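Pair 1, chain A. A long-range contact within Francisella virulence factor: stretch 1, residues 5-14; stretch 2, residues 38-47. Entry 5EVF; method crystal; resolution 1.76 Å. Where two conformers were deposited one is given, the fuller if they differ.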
# COMPACT_ATOMS: atom_id res chain seq x y z
N GLU A 5 -9.23 10.58 4.80
CA GLU A 5 -8.08 10.05 5.51
C GLU A 5 -7.63 8.73 4.89
O GLU A 5 -8.45 7.86 4.59
CB GLU A 5 -8.43 9.84 6.98
CG GLU A 5 -7.29 9.30 7.83
CD GLU A 5 -7.71 9.10 9.27
OE1 GLU A 5 -8.92 8.97 9.53
OE2 GLU A 5 -6.82 9.09 10.16
N THR A 6 -6.32 8.59 4.68
CA THR A 6 -5.72 7.34 4.25
C THR A 6 -5.00 6.71 5.44
O THR A 6 -4.03 7.28 5.94
CB THR A 6 -4.77 7.55 3.08
OG1 THR A 6 -5.50 8.11 1.98
CG2 THR A 6 -4.13 6.22 2.64
N LYS A 7 -5.47 5.55 5.88
CA LYS A 7 -4.91 4.81 7.00
C LYS A 7 -3.90 3.80 6.48
O LYS A 7 -4.05 3.28 5.38
CB LYS A 7 -6.01 4.06 7.76
CG LYS A 7 -7.07 4.94 8.41
CD LYS A 7 -8.43 4.27 8.33
CE LYS A 7 -8.91 4.19 6.88
NZ LYS A 7 -9.43 5.49 6.32
N GLY A 8 -2.88 3.51 7.26
CA GLY A 8 -1.93 2.49 6.85
C GLY A 8 -1.39 1.70 8.01
O GLY A 8 -1.26 2.22 9.13
N VAL A 9 -1.05 0.43 7.75
CA VAL A 9 -0.40 -0.43 8.74
C VAL A 9 0.74 -1.15 8.05
O VAL A 9 0.70 -1.42 6.85
CB VAL A 9 -1.38 -1.44 9.38
CG1 VAL A 9 -2.47 -0.74 10.19
CG2 VAL A 9 -1.99 -2.35 8.34
N TYR A 10 1.80 -1.42 8.81
CA TYR A 10 2.91 -2.22 8.33
C TYR A 10 2.96 -3.49 9.17
O TYR A 10 2.94 -3.41 10.40
CB TYR A 10 4.24 -1.48 8.41
CG TYR A 10 5.37 -2.34 7.94
CD1 TYR A 10 5.54 -2.60 6.60
CD2 TYR A 10 6.25 -2.92 8.84
CE1 TYR A 10 6.56 -3.40 6.15
CE2 TYR A 10 7.28 -3.72 8.40
CZ TYR A 10 7.42 -3.97 7.05
OH TYR A 10 8.44 -4.77 6.58
N LEU A 11 3.01 -4.64 8.50
CA LEU A 11 2.86 -5.93 9.17
C LEU A 11 4.14 -6.72 8.94
O LEU A 11 4.27 -7.37 7.89
CB LEU A 11 1.65 -6.69 8.62
CG LEU A 11 0.34 -5.90 8.47
CD1 LEU A 11 -0.72 -6.75 7.78
CD2 LEU A 11 -0.15 -5.39 9.82
N PRO A 12 5.09 -6.69 9.86
CA PRO A 12 6.39 -7.30 9.58
C PRO A 12 6.38 -8.81 9.79
O PRO A 12 5.70 -9.33 10.68
CB PRO A 12 7.31 -6.64 10.62
CG PRO A 12 6.40 -6.29 11.76
CD PRO A 12 5.09 -5.92 11.11
N LYS A 13 7.19 -9.50 8.99
CA LYS A 13 7.39 -10.92 9.26
C LYS A 13 8.16 -11.14 10.54
O LYS A 13 7.97 -12.14 11.23
CB LYS A 13 8.13 -11.60 8.10
CG LYS A 13 7.27 -12.01 6.90
CD LYS A 13 8.15 -12.79 5.90
CE LYS A 13 7.39 -13.18 4.64
NZ LYS A 13 8.30 -13.89 3.67
N TYR A 14 9.06 -10.22 10.88
CA TYR A 14 10.02 -10.46 11.96
C TYR A 14 10.12 -9.24 12.87
O TYR A 14 9.69 -8.14 12.51
CB TYR A 14 11.38 -10.84 11.39
CG TYR A 14 11.30 -11.87 10.27
CD1 TYR A 14 10.91 -13.19 10.54
CD2 TYR A 14 11.63 -11.53 8.97
CE1 TYR A 14 10.82 -14.12 9.52
CE2 TYR A 14 11.56 -12.45 7.96
CZ TYR A 14 11.15 -13.74 8.23
OH TYR A 14 11.09 -14.66 7.20
N GLN A 38 7.22 -14.04 -2.85
CA GLN A 38 8.36 -14.79 -2.33
C GLN A 38 9.52 -13.88 -1.94
O GLN A 38 9.99 -13.07 -2.74
CB GLN A 38 8.82 -15.81 -3.37
CG GLN A 38 10.15 -16.47 -3.03
CD GLN A 38 10.67 -17.32 -4.16
OE1 GLN A 38 10.05 -18.31 -4.55
NE2 GLN A 38 11.82 -16.94 -4.71
N GLY A 39 9.98 -14.02 -0.70
CA GLY A 39 11.12 -13.27 -0.20
C GLY A 39 10.78 -11.97 0.49
O GLY A 39 11.70 -11.28 0.96
N ASN A 40 9.51 -11.60 0.59
CA ASN A 40 9.16 -10.33 1.20
C ASN A 40 9.49 -10.33 2.68
O ASN A 40 9.57 -11.38 3.33
CB ASN A 40 7.68 -10.00 0.97
CG ASN A 40 6.75 -10.79 1.88
OD1 ASN A 40 6.45 -10.36 2.99
ND2 ASN A 40 6.30 -11.95 1.41
N ILE A 41 9.70 -9.13 3.23
CA ILE A 41 9.97 -8.96 4.66
C ILE A 41 8.73 -8.57 5.45
O ILE A 41 8.78 -8.54 6.68
CB ILE A 41 11.08 -7.91 4.90
CG1 ILE A 41 10.62 -6.54 4.40
CG2 ILE A 41 12.37 -8.35 4.23
CD1 ILE A 41 11.44 -5.38 4.94
N GLY A 42 7.64 -8.25 4.78
CA GLY A 42 6.45 -7.79 5.46
C GLY A 42 5.47 -7.23 4.44
O GLY A 42 5.76 -7.18 3.25
N GLN A 43 4.31 -6.84 4.94
CA GLN A 43 3.27 -6.25 4.11
C GLN A 43 2.95 -4.85 4.58
O GLN A 43 3.04 -4.55 5.77
CB GLN A 43 1.96 -7.04 4.16
CG GLN A 43 2.07 -8.52 4.14
CD GLN A 43 0.74 -9.19 4.45
OE1 GLN A 43 0.71 -10.29 5.01
NE2 GLN A 43 -0.37 -8.52 4.12
N VAL A 44 2.55 -4.00 3.64
CA VAL A 44 1.97 -2.70 3.96
C VAL A 44 0.54 -2.73 3.43
O VAL A 44 0.29 -3.22 2.33
CB VAL A 44 2.79 -1.54 3.36
CG1 VAL A 44 2.96 -1.71 1.84
CG2 VAL A 44 2.15 -0.20 3.70
N ARG A 45 -0.40 -2.25 4.24
CA ARG A 45 -1.80 -2.18 3.84
C ARG A 45 -2.29 -0.77 4.09
O ARG A 45 -2.12 -0.24 5.20
CB ARG A 45 -2.66 -3.20 4.59
CG ARG A 45 -2.22 -4.65 4.41
CD ARG A 45 -3.20 -5.59 5.07
NE ARG A 45 -2.75 -6.98 4.97
CZ ARG A 45 -3.43 -8.01 5.47
NH1 ARG A 45 -4.59 -7.82 6.08
NH2 ARG A 45 -2.95 -9.24 5.34
N THR A 46 -2.86 -0.14 3.07
CA THR A 46 -3.43 1.19 3.25
C THR A 46 -4.86 1.20 2.75
O THR A 46 -5.28 0.34 1.97
CB THR A 46 -2.62 2.27 2.53
OG1 THR A 46 -2.46 1.92 1.15
CG2 THR A 46 -1.25 2.39 3.14
N SER A 47 -5.63 2.19 3.20
CA SER A 47 -7.00 2.26 2.74
C SER A 47 -7.53 3.68 2.90
O SER A 47 -7.12 4.41 3.80
CB SER A 47 -7.89 1.27 3.50
OG SER A 47 -8.02 1.67 4.84
O HOH W 1 8.32 -15.48 1.33
O HOH W 2 10.44 -8.18 9.02

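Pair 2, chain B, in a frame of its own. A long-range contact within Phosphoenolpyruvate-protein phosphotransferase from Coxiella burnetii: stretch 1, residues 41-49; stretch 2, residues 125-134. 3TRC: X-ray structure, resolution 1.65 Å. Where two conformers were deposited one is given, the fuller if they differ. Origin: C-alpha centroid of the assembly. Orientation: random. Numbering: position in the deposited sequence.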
# COMPACT_ATOMS: atom_id res chain seq x y z
N ASP B 41 -14.40 -16.52 -2.49
CA ASP B 41 -14.31 -17.96 -2.30
C ASP B 41 -13.02 -18.59 -2.80
O ASP B 41 -12.62 -19.65 -2.31
CB ASP B 41 -15.52 -18.65 -2.91
CG ASP B 41 -16.82 -18.11 -2.37
OD1 ASP B 41 -16.99 -18.11 -1.13
OD2 ASP B 41 -17.64 -17.64 -3.17
N ALA B 42 -12.35 -17.93 -3.74
CA ALA B 42 -11.04 -18.38 -4.17
C ALA B 42 -10.17 -17.19 -4.58
O ALA B 42 -10.68 -16.17 -5.05
CB ALA B 42 -11.15 -19.38 -5.33
N CYS B 43 -8.88 -17.30 -4.35
CA CYS B 43 -7.94 -16.28 -4.79
C CYS B 43 -6.65 -16.98 -5.15
O CYS B 43 -6.15 -17.81 -4.40
CB CYS B 43 -7.71 -15.24 -3.69
SG CYS B 43 -6.62 -13.90 -4.20
N SER B 44 -6.13 -16.65 -6.33
CA SER B 44 -4.92 -17.27 -6.85
C SER B 44 -3.97 -16.21 -7.37
O SER B 44 -4.39 -15.16 -7.86
CB SER B 44 -5.26 -18.26 -7.97
OG SER B 44 -6.15 -19.26 -7.50
N LEU B 45 -2.67 -16.50 -7.28
CA LEU B 45 -1.66 -15.58 -7.75
C LEU B 45 -0.74 -16.33 -8.70
O LEU B 45 -0.20 -17.38 -8.35
CB LEU B 45 -0.88 -15.00 -6.57
CG LEU B 45 -0.04 -13.75 -6.85
CD1 LEU B 45 0.18 -12.95 -5.57
CD2 LEU B 45 1.28 -14.11 -7.51
N PHE B 46 -0.60 -15.80 -9.92
CA PHE B 46 0.23 -16.41 -10.94
C PHE B 46 1.42 -15.50 -11.18
O PHE B 46 1.30 -14.28 -11.14
CB PHE B 46 -0.54 -16.54 -12.26
CG PHE B 46 -1.66 -17.54 -12.21
CD1 PHE B 46 -2.92 -17.18 -11.76
CD2 PHE B 46 -1.46 -18.84 -12.65
CE1 PHE B 46 -3.96 -18.11 -11.74
CE2 PHE B 46 -2.48 -19.77 -12.62
CZ PHE B 46 -3.73 -19.41 -12.17
N ILE B 47 2.57 -16.10 -11.46
CA ILE B 47 3.74 -15.32 -11.83
C ILE B 47 4.18 -15.69 -13.24
O ILE B 47 4.12 -16.86 -13.63
CB ILE B 47 4.89 -15.53 -10.82
CG1 ILE B 47 4.47 -14.98 -9.44
CG2 ILE B 47 6.15 -14.82 -11.28
CD1 ILE B 47 5.62 -14.89 -8.45
N CYS B 48 4.58 -14.68 -14.01
CA CYS B 48 5.04 -14.92 -15.38
C CYS B 48 6.33 -15.71 -15.43
O CYS B 48 7.29 -15.42 -14.71
CB CYS B 48 5.25 -13.60 -16.11
SG CYS B 48 3.76 -12.64 -16.33
N ASP B 49 6.36 -16.72 -16.31
CA ASP B 49 7.57 -17.47 -16.63
C ASP B 49 7.87 -17.12 -18.08
O ASP B 49 7.41 -17.80 -19.00
CB ASP B 49 7.31 -18.97 -16.47
CG ASP B 49 8.55 -19.82 -16.71
OD1 ASP B 49 9.59 -19.26 -17.13
OD2 ASP B 49 8.49 -21.04 -16.48
N GLU B 125 5.95 -3.31 -16.68
CA GLU B 125 6.30 -4.70 -16.98
C GLU B 125 5.35 -5.66 -16.26
O GLU B 125 5.28 -5.65 -15.03
CB GLU B 125 7.74 -4.99 -16.55
CG GLU B 125 8.20 -6.41 -16.87
CD GLU B 125 9.58 -6.73 -16.30
OE1 GLU B 125 10.16 -5.87 -15.60
OE2 GLU B 125 10.07 -7.85 -16.53
N LEU B 126 4.63 -6.48 -17.02
CA LEU B 126 3.74 -7.49 -16.43
C LEU B 126 4.53 -8.58 -15.72
O LEU B 126 5.38 -9.24 -16.32
CB LEU B 126 2.86 -8.13 -17.50
CG LEU B 126 1.84 -9.14 -16.97
CD1 LEU B 126 0.71 -8.40 -16.26
CD2 LEU B 126 1.29 -10.02 -18.09
N LEU B 127 4.25 -8.77 -14.43
CA LEU B 127 4.97 -9.77 -13.64
C LEU B 127 4.09 -10.95 -13.26
O LEU B 127 4.60 -12.02 -12.91
CB LEU B 127 5.51 -9.14 -12.35
CG LEU B 127 6.50 -7.99 -12.53
CD1 LEU B 127 7.06 -7.58 -11.17
CD2 LEU B 127 7.62 -8.40 -13.48
N GLY B 128 2.79 -10.76 -13.29
CA GLY B 128 1.89 -11.82 -12.90
C GLY B 128 0.44 -11.40 -12.96
O GLY B 128 0.11 -10.34 -13.50
N ILE B 129 -0.42 -12.25 -12.41
CA ILE B 129 -1.86 -12.00 -12.40
C ILE B 129 -2.45 -12.41 -11.07
O ILE B 129 -2.13 -13.47 -10.53
CB ILE B 129 -2.57 -12.81 -13.49
CG1 ILE B 129 -1.84 -12.70 -14.83
CG2 ILE B 129 -4.03 -12.36 -13.61
CD1 ILE B 129 -2.08 -11.39 -15.55
N LEU B 130 -3.34 -11.57 -10.55
CA LEU B 130 -4.09 -11.89 -9.34
C LEU B 130 -5.53 -12.21 -9.74
O LEU B 130 -6.17 -11.42 -10.44
CB LEU B 130 -4.05 -10.70 -8.37
CG LEU B 130 -4.88 -10.79 -7.08
CD1 LEU B 130 -4.27 -11.83 -6.16
CD2 LEU B 130 -4.96 -9.43 -6.39
N VAL B 131 -6.03 -13.36 -9.32
CA VAL B 131 -7.35 -13.82 -9.74
C VAL B 131 -8.23 -14.08 -8.53
O VAL B 131 -7.90 -14.92 -7.70
CB VAL B 131 -7.29 -15.11 -10.59
CG1 VAL B 131 -8.71 -15.56 -10.95
CG2 VAL B 131 -6.46 -14.90 -11.85
N ILE B 132 -9.34 -13.36 -8.45
CA ILE B 132 -10.27 -13.50 -7.34
C ILE B 132 -11.60 -14.04 -7.88
O ILE B 132 -12.10 -13.56 -8.89
CB ILE B 132 -10.51 -12.14 -6.62
CG1 ILE B 132 -9.17 -11.49 -6.22
CG2 ILE B 132 -11.37 -12.34 -5.39
CD1 ILE B 132 -8.64 -10.49 -7.24
N GLN B 133 -12.15 -15.05 -7.23
CA GLN B 133 -13.36 -15.69 -7.73
C GLN B 133 -14.37 -15.89 -6.61
O GLN B 133 -14.00 -15.98 -5.45
CB GLN B 133 -13.03 -17.03 -8.37
CG GLN B 133 -11.94 -16.95 -9.45
CD GLN B 133 -11.59 -18.30 -10.03
OE1 GLN B 133 -10.64 -18.96 -9.60
NE2 GLN B 133 -12.36 -18.73 -11.03
N GLN B 134 -15.64 -15.94 -6.97
CA GLN B 134 -16.67 -16.25 -6.00
C GLN B 134 -17.76 -17.09 -6.63
O GLN B 134 -17.94 -17.08 -7.84
CB GLN B 134 -17.24 -14.98 -5.35
CG GLN B 134 -17.76 -13.95 -6.32
CD GLN B 134 -17.93 -12.59 -5.67
OE1 GLN B 134 -17.61 -12.40 -4.50
NE2 GLN B 134 -18.43 -11.63 -6.44
O HOH W 3 -8.60 -18.03 -7.93

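The sharpest difference lies at one matched position near the end of the ladder. In pair 1 it is Lys13(A), an exposed residue whose NZ donates a hydrogen bond to Asn40(A) O at 2.8 Å; in pair 2 it is Cys48(B), buried, with SG 4.0 Å from Leu126(B) CD2. Both CA-to-CB bonds point toward the other stretch, and Asn40(A) matches Leu126(B), so one geometry serves a charged reach in one protein and a short apolar contact in the other. A water extends the lysine's reach, accepting from both Lys13(A) NZ (2.8 Å) and Gly39(A) N (3.0 Å).

Beneath this, the backbones agree to 0.5 Å. Each pair is antiparallel, with strand directions 166° apart in pair 1 and 155° in pair 2. The hydrogen-bonded pairs Lys7(A)–Ser47(A), Val9(A)–Arg45(A) and Leu11(A)–Gln43(A) correspond to Ala42(B)–Gln133(B), Ser44(B)–Val131(B) and Phe46(B)–Ile129(B). A further amide prolongs each ladder: Lys13(A) N donates to Ile41(A) O at 3.0 Å, and Cys48(B) N to Leu127(B) O at 2.9 Å.

The strictest rule is glycine at Gly42(A) and Gly128(B), whose CA atoms superpose within 0.1 Å. An ideal CB on Gly42(A) would lie 2.6 Å from Tyr10(A) OH and 2.9 Å from Leu11(A) O; on Gly128(B) it would lie 2.2 Å from Phe46(B) O. In both, the facing strand's carbonyl occupies the space, and pair 1 adds a tyrosine hydroxyl.

The face carrying Tyr10(A) and Val44(A) is filled by a long side chain: the ring runs along the partner strand until its OH comes 3.5 Å from Ile41(A) CD1, while Val44(A) CB sits at the ring edge, 4.4 Å from Tyr10(A) CD1. Pair 2 has Leu45(B) and Leu130(B) there. Where pair 1 has Gly8(A), pair 2 has Cys43(B), whose SG packs 3.7 Å from Leu130(B) CD1 and 4.0 Å from Ile132(B) CG1.

On the other face, Leu11(A) and Phe46(B) both contact a residue two places beyond their bridge partner. Leu11(A) CD1 lies over one face of the Arg45(A) guanidinium, 3.5 Å from its NE; Phe46(B) CE1 meets Val131(B) CG2 at 4.1 Å. A flat cation and a branched aliphatic thus serve the same diagonal contact. Pair 2 also places polar groups on this face, with Ser44(B) buried and Gln133(B) partly exposed: a water accepts from Ser44(B) OG and donates to Gln133(B) OE1, each at 2.8 Å.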